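Local coordinates for uncharacterized protein (Escherichia coli O157:H7, PDB 4ZV9) that is of unknown function but belongs to the dienelactone hydrolase family of alpha/beta hydrolases and so probably hydrolyses ester or related bonds, at residues Y198-H211 with D219-W233. Residues are numbered along the deposited sequence; the frame is centred on the assembly and turned at random.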
loop_
_atom_site.group_PDB
_atom_site.type_symbol
_atom_site.label_atom_id
_atom_site.label_comp_id
_atom_site.label_asym_id
_atom_site.label_seq_id
_atom_site.Cartn_x
_atom_site.Cartn_y
_atom_site.Cartn_z
ATOM N N TYR A 198 13.884 5.986 8.752
ATOM C CA TYR A 198 12.871 4.958 8.937
ATOM C C TYR A 198 12.432 4.870 10.386
ATOM O O TYR A 198 13.128 5.335 11.285
ATOM C CB TYR A 198 13.405 3.582 8.510
ATOM C CG TYR A 198 14.335 2.958 9.531
ATOM C CD1 TYR A 198 15.672 3.328 9.599
ATOM C CD2 TYR A 198 13.871 2.024 10.449
ATOM C CE1 TYR A 198 16.518 2.783 10.545
ATOM C CE2 TYR A 198 14.717 1.464 11.401
ATOM C CZ TYR A 198 16.034 1.848 11.441
ATOM O OH TYR A 198 16.880 1.301 12.383
ATOM N N GLU A 199 11.256 4.285 10.593
ATOM C CA GLU A 199 10.784 3.914 11.928
ATOM C C GLU A 199 10.155 2.546 11.748
ATOM O O GLU A 199 9.460 2.309 10.757
ATOM C CB GLU A 199 9.757 4.888 12.508
ATOM C CG GLU A 199 10.331 6.228 12.926
ATOM C CD GLU A 199 9.311 7.129 13.604
ATOM O OE1 GLU A 199 8.218 6.652 13.982
ATOM O OE2 GLU A 199 9.609 8.328 13.774
ATOM N N ALA A 200 10.435 1.635 12.675
ATOM C CA ALA A 200 9.886 0.286 12.584
ATOM C C ALA A 200 9.272 -0.090 13.906
ATOM O O ALA A 200 9.803 0.242 14.961
ATOM C CB ALA A 200 10.960 -0.712 12.200
ATOM N N TYR A 201 8.131 -0.760 13.839
ATOM C CA TYR A 201 7.418 -1.170 15.033
ATOM C C TYR A 201 7.044 -2.631 14.944
ATOM O O TYR A 201 6.557 -3.099 13.907
ATOM C CB TYR A 201 6.160 -0.324 15.224
ATOM C CG TYR A 201 6.479 1.125 15.442
ATOM C CD1 TYR A 201 6.842 1.594 16.710
ATOM C CD2 TYR A 201 6.454 2.026 14.385
ATOM C CE1 TYR A 201 7.153 2.928 16.911
ATOM C CE2 TYR A 201 6.754 3.363 14.578
ATOM C CZ TYR A 201 7.109 3.807 15.837
ATOM O OH TYR A 201 7.425 5.127 16.024
ATOM N N ILE A 202 7.297 -3.349 16.032
ATOM C CA ILE A 202 6.924 -4.745 16.136
ATOM C C ILE A 202 5.775 -4.794 17.135
ATOM O O ILE A 202 5.944 -4.427 18.290
ATOM C CB ILE A 202 8.109 -5.611 16.591
ATOM C CG1 ILE A 202 9.229 -5.503 15.561
ATOM C CG2 ILE A 202 7.684 -7.066 16.733
ATOM C CD1 ILE A 202 10.554 -6.061 16.032
ATOM N N TYR A 203 4.617 -5.270 16.685
ATOM C CA TYR A 203 3.414 -5.303 17.505
ATOM C C TYR A 203 3.372 -6.629 18.261
ATOM O O TYR A 203 3.345 -7.691 17.634
ATOM C CB TYR A 203 2.175 -5.075 16.616
ATOM C CG TYR A 203 2.222 -3.700 15.977
ATOM C CD1 TYR A 203 3.003 -3.461 14.856
ATOM C CD2 TYR A 203 1.541 -2.618 16.542
ATOM C CE1 TYR A 203 3.086 -2.197 14.295
ATOM C CE2 TYR A 203 1.615 -1.350 15.987
ATOM C CZ TYR A 203 2.387 -1.143 14.863
ATOM O OH TYR A 203 2.482 0.119 14.304
ATOM N N PRO A 204 3.401 -6.575 19.612
ATOM C CA PRO A 204 3.455 -7.827 20.376
ATOM C C PRO A 204 2.179 -8.660 20.351
ATOM O O PRO A 204 1.080 -8.129 20.215
ATOM C CB PRO A 204 3.748 -7.360 21.810
ATOM C CG PRO A 204 3.224 -5.970 21.877
ATOM C CD PRO A 204 3.337 -5.390 20.491
ATOM N N GLY A 205 2.357 -9.975 20.409
ATOM C CA GLY A 205 1.250 -10.919 20.513
ATOM C C GLY A 205 0.304 -11.044 19.334
ATOM O O GLY A 205 -0.749 -11.656 19.473
ATOM N N VAL A 206 0.661 -10.486 18.180
ATOM C CA VAL A 206 -0.195 -10.583 16.998
ATOM C C VAL A 206 0.582 -11.183 15.843
ATOM O O VAL A 206 1.820 -11.252 15.858
ATOM C CB VAL A 206 -0.787 -9.219 16.569
ATOM C CG1 VAL A 206 -1.660 -8.651 17.675
ATOM C CG2 VAL A 206 0.312 -8.229 16.191
ATOM N N ASN A 207 -0.158 -11.580 14.819
ATOM C CA ASN A 207 0.427 -12.191 13.649
ATOM C C ASN A 207 0.189 -11.349 12.407
ATOM O O ASN A 207 -0.488 -10.331 12.426
ATOM C CB ASN A 207 -0.194 -13.581 13.459
ATOM C CG ASN A 207 0.818 -14.620 13.010
ATOM O OD1 ASN A 207 1.759 -14.330 12.259
ATOM N ND2 ASN A 207 0.663 -15.833 13.523
ATOM N N HIS A 208 0.798 -11.771 11.320
ATOM C CA HIS A 208 0.603 -11.175 10.012
ATOM C C HIS A 208 -0.880 -11.030 9.748
ATOM O O HIS A 208 -1.663 -11.892 10.158
ATOM C CB HIS A 208 1.176 -12.264 9.103
ATOM C CG HIS A 208 1.340 -11.927 7.658
ATOM N ND1 HIS A 208 2.563 -11.633 7.078
ATOM C CD2 HIS A 208 0.451 -11.990 6.644
ATOM C CE1 HIS A 208 2.393 -11.453 5.780
ATOM N NE2 HIS A 208 1.120 -11.655 5.495
ATOM N N GLY A 209 -1.270 -9.947 9.078
ATOM C CA GLY A 209 -2.669 -9.700 8.744
ATOM C C GLY A 209 -3.469 -9.042 9.858
ATOM O O GLY A 209 -4.700 -8.965 9.769
ATOM N N PHE A 210 -2.803 -8.525 10.894
ATOM C CA PHE A 210 -3.533 -7.969 12.058
ATOM C C PHE A 210 -4.380 -6.739 11.751
ATOM O O PHE A 210 -5.297 -6.433 12.503
ATOM C CB PHE A 210 -2.625 -7.707 13.286
ATOM C CG PHE A 210 -1.620 -6.609 13.096
ATOM C CD1 PHE A 210 -1.995 -5.271 13.176
ATOM C CD2 PHE A 210 -0.285 -6.906 12.885
ATOM C CE1 PHE A 210 -1.063 -4.255 13.011
ATOM C CE2 PHE A 210 0.654 -5.893 12.736
ATOM C CZ PHE A 210 0.262 -4.564 12.795
ATOM N N HIS A 211 -4.075 -6.039 10.667
ATOM C CA HIS A 211 -4.879 -4.893 10.258
ATOM C C HIS A 211 -6.112 -5.317 9.446
ATOM O O HIS A 211 -7.052 -4.526 9.292
ATOM C CB HIS A 211 -4.038 -3.939 9.421
ATOM C CG HIS A 211 -4.730 -2.653 9.101
ATOM N ND1 HIS A 211 -5.387 -2.442 7.908
ATOM C CD2 HIS A 211 -4.887 -1.519 9.827
ATOM C CE1 HIS A 211 -5.914 -1.231 7.911
ATOM N NE2 HIS A 211 -5.624 -0.651 9.062
ATOM N N ASP A 219 -6.481 -7.751 14.842
ATOM C CA ASP A 219 -6.328 -7.297 16.227
ATOM C C ASP A 219 -6.591 -5.798 16.237
ATOM O O ASP A 219 -5.773 -5.018 15.739
ATOM C CB ASP A 219 -4.943 -7.579 16.783
ATOM C CG ASP A 219 -4.831 -7.186 18.240
ATOM O OD1 ASP A 219 -5.216 -8.005 19.093
ATOM O OD2 ASP A 219 -4.366 -6.068 18.544
ATOM N N LYS A 220 -7.718 -5.394 16.814
ATOM C CA LYS A 220 -8.119 -3.994 16.799
ATOM C C LYS A 220 -7.082 -3.039 17.379
ATOM O O LYS A 220 -6.783 -2.012 16.781
ATOM C CB LYS A 220 -9.441 -3.817 17.528
ATOM C CG LYS A 220 -9.941 -2.390 17.519
ATOM C CD LYS A 220 -11.341 -2.331 18.064
ATOM C CE LYS A 220 -11.829 -0.936 17.954
ATOM N NZ LYS A 220 -11.004 -0.100 18.819
ATOM N N SER A 221 -6.534 -3.380 18.536
ATOM C CA SER A 221 -5.569 -2.516 19.204
ATOM C C SER A 221 -4.319 -2.259 18.342
ATOM O O SER A 221 -3.891 -1.112 18.179
ATOM C CB SER A 221 -5.188 -3.131 20.552
ATOM O OG SER A 221 -4.411 -2.216 21.288
ATOM N N ALA A 222 -3.749 -3.319 17.779
ATOM C CA ALA A 222 -2.570 -3.179 16.936
ATOM C C ALA A 222 -2.930 -2.470 15.627
ATOM O O ALA A 222 -2.188 -1.615 15.155
ATOM C CB ALA A 222 -1.954 -4.540 16.657
ATOM N N ALA A 223 -4.072 -2.829 15.050
ATOM C CA ALA A 223 -4.527 -2.240 13.782
ATOM C C ALA A 223 -4.679 -0.734 13.908
ATOM O O ALA A 223 -4.159 0.021 13.086
ATOM C CB ALA A 223 -5.856 -2.856 13.358
ATOM N N ASP A 224 -5.392 -0.306 14.949
ATOM C CA ASP A 224 -5.649 1.116 15.187
ATOM C C ASP A 224 -4.367 1.885 15.450
ATOM O O ASP A 224 -4.196 2.982 14.925
ATOM C CB ASP A 224 -6.633 1.321 16.347
ATOM C CG ASP A 224 -8.052 0.890 16.001
ATOM O OD1 ASP A 224 -8.337 0.606 14.827
ATOM O OD2 ASP A 224 -8.897 0.851 16.909
ATOM N N LEU A 225 -3.477 1.317 16.261
ATOM C CA LEU A 225 -2.202 1.971 16.573
ATOM C C LEU A 225 -1.337 2.109 15.327
ATOM O O LEU A 225 -0.802 3.182 15.040
ATOM C CB LEU A 225 -1.452 1.189 17.648
ATOM C CG LEU A 225 -0.098 1.749 18.101
ATOM C CD1 LEU A 225 -0.209 3.168 18.645
ATOM C CD2 LEU A 225 0.484 0.825 19.169
ATOM N N ALA A 226 -1.220 1.034 14.558
ATOM C CA ALA A 226 -0.470 1.082 13.298
ATOM C C ALA A 226 -1.061 2.120 12.333
ATOM O O ALA A 226 -0.321 2.844 11.639
ATOM C CB ALA A 226 -0.428 -0.282 12.645
ATOM N N TRP A 227 -2.389 2.205 12.281
ATOM C CA TRP A 227 -3.007 3.147 11.365
ATOM C C TRP A 227 -2.752 4.591 11.809
ATOM O O TRP A 227 -2.504 5.451 10.976
ATOM C CB TRP A 227 -4.498 2.887 11.194
ATOM C CG TRP A 227 -5.069 3.631 10.031
ATOM C CD1 TRP A 227 -5.970 4.643 10.073
ATOM C CD2 TRP A 227 -4.752 3.431 8.639
ATOM N NE1 TRP A 227 -6.269 5.069 8.795
ATOM C CE2 TRP A 227 -5.530 4.340 7.901
ATOM C CE3 TRP A 227 -3.899 2.561 7.957
ATOM C CZ2 TRP A 227 -5.473 4.418 6.503
ATOM C CZ3 TRP A 227 -3.851 2.618 6.578
ATOM C CH2 TRP A 227 -4.644 3.540 5.858
ATOM N N GLN A 228 -2.834 4.847 13.110
ATOM C CA GLN A 228 -2.579 6.193 13.625
ATOM C C GLN A 228 -1.178 6.613 13.265
ATOM O O GLN A 228 -0.967 7.734 12.818
ATOM C CB GLN A 228 -2.717 6.229 15.141
ATOM C CG GLN A 228 -2.506 7.595 15.797
ATOM C CD GLN A 228 -2.546 7.534 17.321
ATOM O OE1 GLN A 228 -2.212 6.515 17.939
ATOM N NE2 GLN A 228 -2.946 8.637 17.937
ATOM N N ARG A 229 -0.222 5.711 13.449
ATOM C CA ARG A 229 1.160 5.992 13.075
ATOM C C ARG A 229 1.301 6.254 11.571
ATOM O O ARG A 229 2.056 7.136 11.149
ATOM C CB ARG A 229 2.072 4.850 13.506
ATOM C CG ARG A 229 2.332 4.834 15.001
ATOM C CD ARG A 229 2.911 3.498 15.420
ATOM N NE ARG A 229 3.320 3.496 16.823
ATOM C CZ ARG A 229 3.579 2.403 17.530
ATOM N NH1 ARG A 229 3.440 1.191 16.992
ATOM N NH2 ARG A 229 3.966 2.521 18.796
ATOM N N THR A 230 0.576 5.492 10.776
ATOM C CA THR A 230 0.568 5.663 9.315
ATOM C C THR A 230 0.034 7.049 8.887
ATOM O O THR A 230 0.657 7.738 8.087
ATOM C CB THR A 230 -0.232 4.544 8.664
ATOM O OG1 THR A 230 0.353 3.288 9.013
ATOM C CG2 THR A 230 -0.259 4.692 7.140
ATOM N N LEU A 231 -1.071 7.485 9.478
ATOM C CA LEU A 231 -1.613 8.818 9.192
ATOM C C LEU A 231 -0.654 9.952 9.607
ATOM O O LEU A 231 -0.518 10.952 8.898
ATOM C CB LEU A 231 -2.978 9.016 9.862
ATOM C CG LEU A 231 -4.095 8.065 9.402
ATOM C CD1 LEU A 231 -5.427 8.495 10.003
ATOM C CD2 LEU A 231 -4.199 8.002 7.887
ATOM N N LYS A 232 0.029 9.793 10.733
ATOM C CA LYS A 232 1.023 10.792 11.136
ATOM C C LYS A 232 2.190 10.843 10.144
ATOM O O LYS A 232 2.754 11.910 9.890
ATOM C CB LYS A 232 1.556 10.508 12.543
ATOM C CG LYS A 232 0.496 10.751 13.604
ATOM C CD LYS A 232 1.000 10.646 15.037
ATOM C CE LYS A 232 -0.191 10.579 15.979
ATOM N NZ LYS A 232 0.211 10.821 17.388
ATOM N N TRP A 233 2.570 9.689 9.616
ATOM C CA TRP A 233 3.662 9.599 8.656
ATOM C C TRP A 233 3.231 10.333 7.378
ATOM O O TRP A 233 3.991 11.142 6.829
ATOM C CB TRP A 233 3.978 8.128 8.375
ATOM C CG TRP A 233 5.347 7.848 7.824
ATOM C CD1 TRP A 233 5.655 7.457 6.559
ATOM C CD2 TRP A 233 6.586 7.863 8.557
ATOM N NE1 TRP A 233 7.016 7.244 6.450
ATOM C CE2 TRP A 233 7.608 7.490 7.660
ATOM C CE3 TRP A 233 6.927 8.165 9.882
ATOM C CZ2 TRP A 233 8.956 7.412 8.040
ATOM C CZ3 TRP A 233 8.264 8.098 10.259
ATOM C CH2 TRP A 233 9.261 7.720 9.339
#
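Strand 198-203 and helix 220-233 run nearly antiparallel, at 171° with axes 10.1 Å apart. Asp219 N donates a hydrogen bond to Phe210 O (2.9 Å) just before the helix. Arg229 carries the middle of the contact. Its guanidinium lies flat on one face of the Tyr201 ring, with planes 14° apart and Arg229 CZ 3.7 Å from the ring centroid, a cation-pi stack. Leu225 CG covers the opposite face of the guanidinium. Arg229 NH1 donates to Tyr203 OH at 3.0 Å, and this oxygen lies in the guanidinium plane. His172 also hydrogen-bonds that hydroxyl. Tyr203 CZ packs on Ala226 CB at 3.7 Å. The strand, loop and helix form the C-terminal part of an alpha/beta-hydrolase fold. In the loop, His208 ND1 hydrogen-bonds Asp177 OD2, consistent with the His-Asp pair of a catalytic triad. Phe210 CD1 rests 3.6 Å from Ala222 CB, and Phe210 CZ sits over a face of the Tyr203 ring. Asp219 caps the helix through OD2, which takes Ala222 N on its anti lone pair. Val206 CG1 packs against the Asp219 carboxylate, 3.5 Å from Asp219 CG. At the far end, the Glu199 carboxylate meets the Trp233 ring with planes 67° apart, Glu199 CD 3.6 Å from Trp233 CZ3. Tyr201 OH hydrogen-bonds Glu199 OE1, while Trp233 NE1 bonds Pro168 O.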